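Local coordinates for uncharacterized protein (PDB 6SCE), which is a DNA nuclease of type III CRISPR defence that is activated by cyclic oligoadenylate, probably through a CARF domain, at residues R120-F123 / E129-S132; A17-K22 / R131-E136. All blocks are in the same frame, centred on the assembly; numbering follows the deposited sequence.

Contact 1: R120-F123 / E129-S132; sequences RALF and EERS
A121 and R131 form one of the two hydrogen-bonded pairs of this beta hairpin, and F123 and E129 form the other. A121 N gives its hydrogen to R131 O at 2.8 Å, and R131 N returns the bond to A121 O at 3.0 Å. The second pair is less even: F123 N reaches E129 O at 2.8 Å, whereas E129 N lies 3.2 Å from F123 O. R120 with S132 and L122 with E130 are the non-hydrogen-bonded pairs, their side chains on the opposite face of the sheet.

On that face the charge pairing is diagonal. R120, extended from CG to NE, makes a short salt bridge from NH1 to E130 OE2 (2.5 Å), met on the syn side of a carboxylate turned 43° from the guanidinium plane. The aliphatic part of E130 lies alongside L122, with CD2 of the leucine 3.4 Å from CG of the glutamate.

Across the other face, F123 meets the head of R131 in one of the two modelled conformers of that arginine. There F123 CE2 sits 3.4 Å above the guanidinium centre (R131 CZ), but the two planes are 40° apart, so this is no parallel stack. A bend at chi3 (82°) brings the R131 guanidinium, by one of its faces, against CE2 and CZ of F123, while in the same conformer its NH1 is held by a salt bridge to E27.

Strand 129-132 ends the sheet; strand 120-125 joins it to strand 105-111, where F108 meets F123. Helix 15-28 packs on the F123 and R131 face through V23, and W352 adjoins R120 and E130 on the other.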
ATOM      1  N   ARG A 120      12.350 -14.645   9.908  1.00 28.41           N
ATOM      2  CA  ARG A 120      13.054 -15.837   9.451  1.00 28.57           C
ATOM      3  C   ARG A 120      14.070 -15.475   8.391  1.00 29.63           C
ATOM      4  O   ARG A 120      13.832 -14.571   7.599  1.00 29.76           O
ATOM      5  CB  ARG A 120      12.061 -16.811   8.838  1.00 30.28           C
ATOM      6  CG  ARG A 120      10.922 -17.216   9.759  1.00 34.18           C
ATOM      7  CD  ARG A 120       9.944 -18.130   9.040  1.00 33.70           C
ATOM      8  NE  ARG A 120       8.798 -18.367   9.888  1.00 37.03           N
ATOM      9  CZ  ARG A 120       8.082 -19.476   9.915  1.00 37.68           C
ATOM     10  NH1 ARG A 120       8.376 -20.498   9.126  1.00 41.61           N
ATOM     11  NH2 ARG A 120       7.060 -19.549  10.745  1.00 37.98           N
ATOM     12  N   ALA A 121      15.202 -16.168   8.378  1.00 29.75           N
ATOM     13  CA  ALA A 121      16.102 -16.136   7.226  1.00 31.41           C
ATOM     14  C   ALA A 121      15.704 -17.258   6.287  1.00 33.72           C
ATOM     15  O   ALA A 121      15.580 -18.417   6.711  1.00 34.02           O
ATOM     16  CB  ALA A 121      17.550 -16.330   7.670  1.00 32.39           C
ATOM     17  N   LEU A 122      15.511 -16.941   5.023  1.00 29.84           N
ATOM     18  CA  LEU A 122      15.320 -17.983   4.012  1.00 30.53           C
ATOM     19  C   LEU A 122      16.529 -18.001   3.133  1.00 30.91           C
ATOM     20  O   LEU A 122      16.799 -17.028   2.424  1.00 28.71           O
ATOM     21  CB  LEU A 122      14.087 -17.718   3.177  1.00 31.95           C
ATOM     22  CG  LEU A 122      12.774 -17.455   3.895  1.00 38.55           C
ATOM     23  CD1 LEU A 122      11.676 -17.532   2.850  1.00 41.43           C
ATOM     24  CD2 LEU A 122      12.508 -18.427   5.018  1.00 44.38           C
ATOM     25  N   PHE A 123      17.315 -19.067   3.220  1.00 31.19           N
ATOM     26  CA  PHE A 123      18.468 -19.215   2.349  1.00 29.25           C
ATOM     27  C   PHE A 123      17.983 -19.891   1.097  1.00 31.61           C
ATOM     28  O   PHE A 123      17.240 -20.865   1.155  1.00 32.01           O
ATOM     29  CB  PHE A 123      19.605 -19.988   3.042  1.00 33.99           C
ATOM     30  CG  PHE A 123      20.174 -19.248   4.198  1.00 35.24           C
ATOM     31  CD1 PHE A 123      21.201 -18.344   4.015  1.00 37.36           C
ATOM     32  CD2 PHE A 123      19.608 -19.370   5.457  1.00 38.22           C
ATOM     33  CE1 PHE A 123      21.687 -17.608   5.072  1.00 36.61           C
ATOM     34  CE2 PHE A 123      20.106 -18.638   6.518  1.00 40.82           C
ATOM     35  CZ  PHE A 123      21.130 -17.743   6.311  1.00 35.84           C
ATOM     36  N   GLU A 129      17.289 -23.512   2.968  1.00 40.04           N
ATOM     37  CA  GLU A 129      17.289 -23.693   4.411  1.00 43.29           C
ATOM     38  C   GLU A 129      16.514 -22.519   4.957  1.00 45.32           C
ATOM     39  O   GLU A 129      16.550 -21.437   4.388  1.00 39.53           O
ATOM     40  CB  GLU A 129      18.705 -23.604   4.994  1.00 48.85           C
ATOM     41  CG  GLU A 129      19.621 -24.780   4.713  1.00 57.20           C
ATOM     42  CD  GLU A 129      21.057 -24.512   5.138  1.00 61.09           C
ATOM     43  OE1 GLU A 129      21.302 -23.522   5.872  1.00 64.24           O
ATOM     44  OE2 GLU A 129      21.938 -25.290   4.726  1.00 63.35           O
ATOM     45  N   GLU A 130      15.856 -22.711   6.079  1.00 41.25           N
ATOM     46  CA  GLU A 130      15.173 -21.617   6.739  1.00 44.75           C
ATOM     47  C   GLU A 130      15.551 -21.685   8.227  1.00 45.80           C
ATOM     48  O   GLU A 130      15.751 -22.780   8.753  1.00 42.95           O
ATOM     49  CB  GLU A 130      13.681 -21.811   6.484  1.00 47.32           C
ATOM     50  CG  GLU A 130      12.737 -20.954   7.285  1.00 52.03           C
ATOM     51  CD  GLU A 130      11.305 -21.423   7.152  1.00 50.28           C
ATOM     52  OE1 GLU A 130      10.926 -21.921   6.072  1.00 56.44           O
ATOM     53  OE2 GLU A 130      10.555 -21.297   8.130  1.00 50.48           O
ATOM     54  N   ARG A 131      15.728 -20.543   8.890  1.00 39.13           N
ATOM     55  CA  ARG A 131      15.938 -20.517  10.335  0.50 39.77           C
ATOM     56  C   ARG A 131      15.277 -19.289  10.961  1.00 38.99           C
ATOM     57  O   ARG A 131      15.193 -18.227  10.325  1.00 33.30           O
ATOM     58  CB  ARG A 131      17.438 -20.561  10.677  0.50 42.81           C
ATOM     59  CG  ARG A 131      18.232 -19.301  10.378  0.50 44.22           C
ATOM     60  CD  ARG A 131      19.666 -19.400  10.899  0.50 45.67           C
ATOM     61  NE  ARG A 131      20.526 -20.129   9.973  0.50 44.02           N
ATOM     62  CZ  ARG A 131      21.611 -19.635   9.390  0.50 42.47           C
ATOM     63  NH1 ARG A 131      22.297 -20.398   8.554  0.50 41.04           N
ATOM     64  NH2 ARG A 131      22.024 -18.394   9.647  0.50 41.90           N
ATOM     65  N   SER A 132      14.829 -19.442  12.197  1.00 34.79           N
ATOM     66  CA  SER A 132      14.248 -18.379  12.960  1.00 36.76           C
ATOM     67  C   SER A 132      15.344 -17.463  13.415  1.00 36.01           C
ATOM     68  O   SER A 132      16.433 -17.927  13.786  1.00 37.35           O
ATOM     69  CB  SER A 132      13.529 -18.957  14.182  1.00 39.31           C
ATOM     70  OG  SER A 132      12.908 -17.906  14.881  1.00 42.12           O
TER

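Contact 2: A17-K22 / R131-E136; sequences AYLGLK and RSLEAE
K22 supplies the polar link between helix 15-28 and the segment leaving strand 129-132. Its NZ donates to the backbone oxygen E136 O at 2.8 Å, approaching from well above the carbonyl plane (54° out of it). A water accepts a second bond from K22 NZ at 2.6 Å and passes one on to A135 O at 2.9 Å, and a salt bridge to E142 adds a third partner. The ammonium thus links two successive carbonyls to the helix, E136 O directly and A135 O through the water. On its way there the lysine chain lays CD 3.6 Å above the ring of Y18, one helical turn earlier, towards the rim.

Apolar contact comes from L19. With CG anti to the backbone N (chi1 179°), the side chain reaches from the helix to the loop, where its CD2 lies 4.0 Å from CD1 of L133 and its CD1 touches CB of E136 at the same distance.

E136 turns its own carboxylate to R26, a further anchor on the same helix. L19 also touches P119, in the loop before strand 120-125; helix 44-59 covers Y18 through F53 and L56, and A17 and L21 rest on strand 5-10.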
ATOM      1  N   ALA A  17      17.889  -4.616   5.988  1.00 22.86           N
ATOM      2  CA  ALA A  17      19.301  -4.579   5.565  1.00 24.09           C
ATOM      3  C   ALA A  17      20.213  -4.807   6.775  1.00 23.84           C
ATOM      4  O   ALA A  17      21.208  -5.555   6.717  1.00 24.37           O
ATOM      5  CB  ALA A  17      19.610  -3.236   4.915  1.00 24.07           C
ATOM      6  N   TYR A  18      19.870  -4.142   7.868  1.00 23.02           N
ATOM      7  CA  TYR A  18      20.610  -4.312   9.121  1.00 22.95           C
ATOM      8  C   TYR A  18      20.444  -5.709   9.687  1.00 24.41           C
ATOM      9  O   TYR A  18      21.443  -6.365  10.050  1.00 25.17           O
ATOM     10  CB  TYR A  18      20.229  -3.240  10.128  1.00 25.20           C
ATOM     11  CG  TYR A  18      20.935  -3.378  11.446  1.00 24.93           C
ATOM     12  CD1 TYR A  18      22.323  -3.495  11.511  1.00 27.57           C
ATOM     13  CD2 TYR A  18      20.221  -3.374  12.633  1.00 26.31           C
ATOM     14  CE1 TYR A  18      22.974  -3.605  12.736  1.00 28.32           C
ATOM     15  CE2 TYR A  18      20.863  -3.481  13.851  1.00 27.17           C
ATOM     16  CZ  TYR A  18      22.240  -3.609  13.896  1.00 28.49           C
ATOM     17  OH  TYR A  18      22.867  -3.721  15.132  1.00 29.33           O
ATOM     18  N   LEU A  19      19.223  -6.216   9.702  1.00 23.74           N
ATOM     19  CA  LEU A  19      19.005  -7.565  10.132  1.00 23.93           C
ATOM     20  C   LEU A  19      19.855  -8.572   9.349  1.00 26.26           C
ATOM     21  O   LEU A  19      20.461  -9.486   9.951  1.00 25.19           O
ATOM     22  CB  LEU A  19      17.514  -7.911  10.044  1.00 24.34           C
ATOM     23  CG  LEU A  19      17.111  -9.311  10.451  1.00 26.66           C
ATOM     24  CD1 LEU A  19      17.512  -9.605  11.893  1.00 28.06           C
ATOM     25  CD2 LEU A  19      15.604  -9.492  10.258  1.00 26.42           C
ATOM     26  N   GLY A  20      19.935  -8.414   8.013  1.00 25.89           N
ATOM     27  CA  GLY A  20      20.727  -9.323   7.195  1.00 23.99           C
ATOM     28  C   GLY A  20      22.203  -9.257   7.542  1.00 23.82           C
ATOM     29  O   GLY A  20      22.869 -10.302   7.601  1.00 26.03           O
ATOM     30  N   LEU A  21      22.702  -8.062   7.855  1.00 22.81           N
ATOM     31  CA  LEU A  21      24.079  -7.902   8.321  1.00 24.49           C
ATOM     32  C   LEU A  21      24.309  -8.666   9.642  1.00 26.41           C
ATOM     33  O   LEU A  21      25.306  -9.383   9.775  1.00 26.92           O
ATOM     34  CB  LEU A  21      24.458  -6.435   8.460  1.00 24.53           C
ATOM     35  CG  LEU A  21      25.900  -6.171   8.890  1.00 26.38           C
ATOM     36  CD1 LEU A  21      26.956  -6.822   7.996  1.00 29.06           C
ATOM     37  CD2 LEU A  21      26.156  -4.680   9.014  1.00 29.36           C
ATOM     38  N   LYS A  22      23.357  -8.575  10.575  1.00 26.51           N
ATOM     39  CA  LYS A  22      23.480  -9.300  11.860  1.00 27.15           C
ATOM     40  C   LYS A  22      23.528 -10.797  11.598  1.00 28.67           C
ATOM     41  O   LYS A  22      24.276 -11.510  12.258  1.00 28.63           O
ATOM     42  CB  LYS A  22      22.343  -8.931  12.828  1.00 26.15           C
ATOM     43  CG  LYS A  22      22.377  -7.473  13.252  1.00 26.87           C
ATOM     44  CD  LYS A  22      21.257  -7.165  14.245  1.00 28.08           C
ATOM     45  CE  LYS A  22      21.577  -7.669  15.651  1.00 28.93           C
ATOM     46  NZ  LYS A  22      20.361  -7.662  16.517  1.00 29.03           N
ATOM     47  N   ARG A 131      15.728 -20.543   8.890  1.00 39.13           N
ATOM     48  CA  ARG A 131      15.938 -20.517  10.335  0.50 39.77           C
ATOM     49  C   ARG A 131      15.277 -19.289  10.961  1.00 38.99           C
ATOM     50  O   ARG A 131      15.193 -18.227  10.325  1.00 33.30           O
ATOM     51  CB  ARG A 131      17.438 -20.561  10.677  0.50 42.81           C
ATOM     52  CG  ARG A 131      18.232 -19.301  10.378  0.50 44.22           C
ATOM     53  CD  ARG A 131      19.666 -19.400  10.899  0.50 45.67           C
ATOM     54  NE  ARG A 131      20.526 -20.129   9.973  0.50 44.02           N
ATOM     55  CZ  ARG A 131      21.611 -19.635   9.390  0.50 42.47           C
ATOM     56  NH1 ARG A 131      22.297 -20.398   8.554  0.50 41.04           N
ATOM     57  NH2 ARG A 131      22.024 -18.394   9.647  0.50 41.90           N
ATOM     58  N   SER A 132      14.829 -19.442  12.197  1.00 34.79           N
ATOM     59  CA  SER A 132      14.248 -18.379  12.960  1.00 36.76           C
ATOM     60  C   SER A 132      15.344 -17.463  13.415  1.00 36.01           C
ATOM     61  O   SER A 132      16.433 -17.927  13.786  1.00 37.35           O
ATOM     62  CB  SER A 132      13.529 -18.957  14.182  1.00 39.31           C
ATOM     63  OG  SER A 132      12.908 -17.906  14.881  1.00 42.12           O
ATOM     64  N   LEU A 133      15.092 -16.159  13.342  1.00 30.23           N
ATOM     65  CA  LEU A 133      16.078 -15.151  13.722  1.00 30.18           C
ATOM     66  C   LEU A 133      15.819 -14.563  15.098  1.00 34.16           C
ATOM     67  O   LEU A 133      15.928 -13.332  15.319  1.00 30.20           O
ATOM     68  CB  LEU A 133      16.154 -14.040  12.652  1.00 30.41           C
ATOM     69  CG  LEU A 133      16.573 -14.583  11.275  1.00 30.35           C
ATOM     70  CD1 LEU A 133      16.596 -13.416  10.302  1.00 29.26           C
ATOM     71  CD2 LEU A 133      17.912 -15.307  11.311  1.00 30.79           C
ATOM     72  N   GLU A 134      15.554 -15.452  16.071  1.00 33.53           N
ATOM     73  CA  GLU A 134      15.317 -15.010  17.443  1.00 36.43           C
ATOM     74  C   GLU A 134      16.470 -14.236  17.972  1.00 33.04           C
ATOM     75  O   GLU A 134      16.284 -13.217  18.602  1.00 31.61           O
ATOM     76  CB  GLU A 134      15.131 -16.199  18.395  1.00 42.89           C
ATOM     77  CG  GLU A 134      13.865 -16.960  18.172  1.00 50.18           C
ATOM     78  CD  GLU A 134      12.622 -16.238  18.651  1.00 54.30           C
ATOM     79  OE1 GLU A 134      12.691 -15.192  19.350  1.00 53.81           O
ATOM     80  OE2 GLU A 134      11.542 -16.746  18.298  1.00 61.14           O
ATOM     81  N   ALA A 135      17.681 -14.725  17.728  1.00 34.16           N
ATOM     82  CA  ALA A 135      18.883 -14.122  18.303  1.00 33.90           C
ATOM     83  C   ALA A 135      19.273 -12.814  17.637  1.00 32.76           C
ATOM     84  O   ALA A 135      19.699 -11.878  18.304  1.00 31.58           O
ATOM     85  CB  ALA A 135      20.058 -15.101  18.229  1.00 35.98           C
ATOM     86  N   GLU A 136      19.141 -12.785  16.310  1.00 29.71           N
ATOM     87  CA  GLU A 136      19.523 -11.632  15.494  1.00 30.48           C
ATOM     88  C   GLU A 136      18.459 -10.518  15.447  1.00 28.40           C
ATOM     89  O   GLU A 136      18.746  -9.402  15.035  1.00 27.01           O
ATOM     90  CB  GLU A 136      19.764 -12.115  14.059  1.00 31.95           C
ATOM     91  CG  GLU A 136      20.890 -13.133  13.934  1.00 34.26           C
ATOM     92  CD  GLU A 136      20.420 -14.581  13.965  1.00 37.52           C
ATOM     93  OE1 GLU A 136      19.319 -14.870  14.499  1.00 33.43           O
ATOM     94  OE2 GLU A 136      21.146 -15.453  13.421  1.00 42.06           O
TER
HETATM   95  O   HOH W   1      20.515  -9.092  18.717  1.00 52.67           O

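Contacts 1 and 2 lie about 9 Å apart, centre to centre, and share R131 and S132, so strand 129-132 pairs with the sheet before its continuation packs on helix 15-28. They also touch directly: L133 CG lies 3.6 Å from A121 N. In one of its two conformers R131 also joins the hairpin to the helix of contact 2. With parallel strands followed by an antiparallel hairpin, the sheet is consistent with a Rossmann-like CARF domain. The bound nucleic acid, presumably the cyclic oligoadenylate activator, lies about 8 Å from the nearest atom of contact 1 and about 5 Å from that of contact 2.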